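Local coordinates for DUF115 domain-containing protein (Magnetospirillum magneticum AMB-1, PDB 5MU5) that is a Maf glycosyltransferase, probably transferring sugars onto flagellin, and is involved in formation of the bacterial flagellum, at residues W546-S549 with I550-L554. Residues are numbered along the deposited sequence; the frame is centred on the assembly and turned at random.
Sequences WPRS and IVTLL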
loop_
_atom_site.group_PDB
_atom_site.type_symbol
_atom_site.label_atom_id
_atom_site.label_comp_id
_atom_site.label_asym_id
_atom_site.label_seq_id
_atom_site.Cartn_x
_atom_site.Cartn_y
_atom_site.Cartn_z
ATOM N N TRP A 546 24.344 -5.495 -7.882
ATOM C CA TRP A 546 22.887 -5.480 -7.969
ATOM C C TRP A 546 22.309 -6.534 -8.918
ATOM O O TRP A 546 21.438 -7.300 -8.515
ATOM C CB TRP A 546 22.385 -4.060 -8.307
ATOM C CG TRP A 546 22.943 -3.009 -7.334
ATOM C CD1 TRP A 546 23.850 -2.022 -7.611
ATOM C CD2 TRP A 546 22.655 -2.908 -5.935
ATOM N NE1 TRP A 546 24.124 -1.295 -6.469
ATOM C CE2 TRP A 546 23.410 -1.825 -5.426
ATOM C CE3 TRP A 546 21.835 -3.632 -5.058
ATOM C CZ2 TRP A 546 23.364 -1.448 -4.083
ATOM C CZ3 TRP A 546 21.782 -3.249 -3.725
ATOM C CH2 TRP A 546 22.549 -2.169 -3.250
ATOM N N PRO A 547 22.786 -6.583 -10.174
ATOM C CA PRO A 547 22.188 -7.572 -11.046
ATOM C C PRO A 547 22.393 -8.981 -10.520
ATOM O O PRO A 547 21.509 -9.835 -10.657
ATOM C CB PRO A 547 22.912 -7.367 -12.387
ATOM C CG PRO A 547 24.120 -6.556 -12.084
ATOM C CD PRO A 547 23.764 -5.741 -10.884
ATOM N N ARG A 548 23.540 -9.212 -9.893
ATOM C CA ARG A 548 23.848 -10.528 -9.366
ATOM C C ARG A 548 22.842 -10.925 -8.281
ATOM O O ARG A 548 22.306 -12.036 -8.320
ATOM C CB ARG A 548 25.282 -10.582 -8.859
ATOM C CG ARG A 548 25.741 -11.980 -8.535
ATOM C CD ARG A 548 27.199 -12.018 -8.112
ATOM N NE ARG A 548 27.480 -13.282 -7.439
ATOM C CZ ARG A 548 28.686 -13.714 -7.093
ATOM N NH1 ARG A 548 29.771 -12.994 -7.353
ATOM N NH2 ARG A 548 28.806 -14.888 -6.483
ATOM N N SER A 549 22.567 -10.015 -7.347
ATOM C CA SER A 549 21.544 -10.225 -6.318
ATOM C C SER A 549 20.163 -10.539 -6.895
ATOM O O SER A 549 19.415 -11.352 -6.356
ATOM C CB SER A 549 21.359 -8.952 -5.499
ATOM O OG SER A 549 22.595 -8.473 -5.019
ATOM N N ILE A 550 19.811 -9.844 -7.969
ATOM C CA ILE A 550 18.504 -10.002 -8.564
ATOM C C ILE A 550 18.411 -11.367 -9.233
ATOM O O ILE A 550 17.474 -12.124 -8.999
ATOM C CB ILE A 550 18.191 -8.871 -9.558
ATOM C CG1 ILE A 550 18.122 -7.529 -8.808
ATOM C CG2 ILE A 550 16.865 -9.133 -10.248
ATOM C CD1 ILE A 550 18.252 -6.297 -9.683
ATOM N N VAL A 551 19.408 -11.677 -10.042
ATOM C CA VAL A 551 19.455 -12.932 -10.761
ATOM C C VAL A 551 19.490 -14.138 -9.805
ATOM O O VAL A 551 18.900 -15.184 -10.083
ATOM C CB VAL A 551 20.644 -12.916 -11.713
ATOM C CG1 VAL A 551 20.890 -14.298 -12.301
ATOM C CG2 VAL A 551 20.382 -11.883 -12.807
ATOM N N THR A 552 20.177 -13.975 -8.682
ATOM C CA THR A 552 20.200 -14.970 -7.609
ATOM C C THR A 552 18.794 -15.182 -7.028
ATOM O O THR A 552 18.336 -16.318 -6.846
ATOM C CB THR A 552 21.186 -14.513 -6.505
ATOM O OG1 THR A 552 22.519 -14.538 -7.036
ATOM C CG2 THR A 552 21.121 -15.410 -5.269
ATOM N N LEU A 553 18.108 -14.084 -6.738
ATOM C CA LEU A 553 16.740 -14.156 -6.224
ATOM C C LEU A 553 15.800 -14.853 -7.225
ATOM O O LEU A 553 14.977 -15.694 -6.857
ATOM C CB LEU A 553 16.213 -12.749 -5.881
ATOM C CG LEU A 553 14.805 -12.685 -5.269
ATOM C CD1 LEU A 553 14.644 -13.620 -4.068
ATOM C CD2 LEU A 553 14.435 -11.265 -4.883
ATOM N N LEU A 554 15.924 -14.483 -8.487
ATOM C CA LEU A 554 15.100 -15.057 -9.530
ATOM C C LEU A 554 15.344 -16.552 -9.616
ATOM O O LEU A 554 14.404 -17.325 -9.753
ATOM C CB LEU A 554 15.416 -14.401 -10.869
ATOM C CG LEU A 554 14.917 -12.965 -11.025
ATOM C CD1 LEU A 554 15.423 -12.383 -12.339
ATOM C CD2 LEU A 554 13.397 -12.923 -10.968
#
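Ile550 starts the second turn of helix 546-564 by giving its amide hydrogen to the carbonyl of Trp546, with N to O at 3.1 Å. Its side chain flanks the same oxygen: CG1 stands beside its own backbone N (chi1 -64°), anti to the carbonyl carbon, which sets it 3.3 Å from Trp546 O, and CD1 lies 3.5 Å from Trp546 O. Cut back to an alanine, this position would probably lose the aliphatic cover beside Trp546 O and leave a gap against Phe644 and Val594, both of which Ile550 touches. Val551 follows with the straightest bond of the turn, its N lying 2.9 Å from Pro547 O with an N-H...O angle of 171°. Beside that bond its CG2 methyl lies 3.2 Å from Pro547 O. Thr552 then grips one oxygen twice. Its backbone N and its OG1 both donate to Arg548 O, the hydroxyl at 2.8 Å, and they arrive from opposite faces of the carbonyl plane, OG1 from well above it. The torsion that places OG1 beside the threonine's own N (chi1 -67°) turns the hydroxyl back along the helix, where, on this exposed flank, it finds an acceptor in Arg548 O. Leu553 N follows on Ser549 O at 3.1 Å, tilted from the carbonyl plane, and Leu554 N carries the pattern on to Ile550 O. The Ser549 hydroxyl faces the other way, towards the helix start, bonding to Glu544 and to the carbonyl of Asp545. This is regular alpha-helical i to i+4 bonding, with a threonine hydroxyl added, in the first turns of a helix within the flagellin glycosyltransferase Maf helical bundle domain. Trp546, Ile550, Leu553 and Leu554 are buried against helices 618-646 and 589-609, Trp546 and Ile550 meeting Phe644 and the other two Val594, with Pro547 at the edge also touching Phe644.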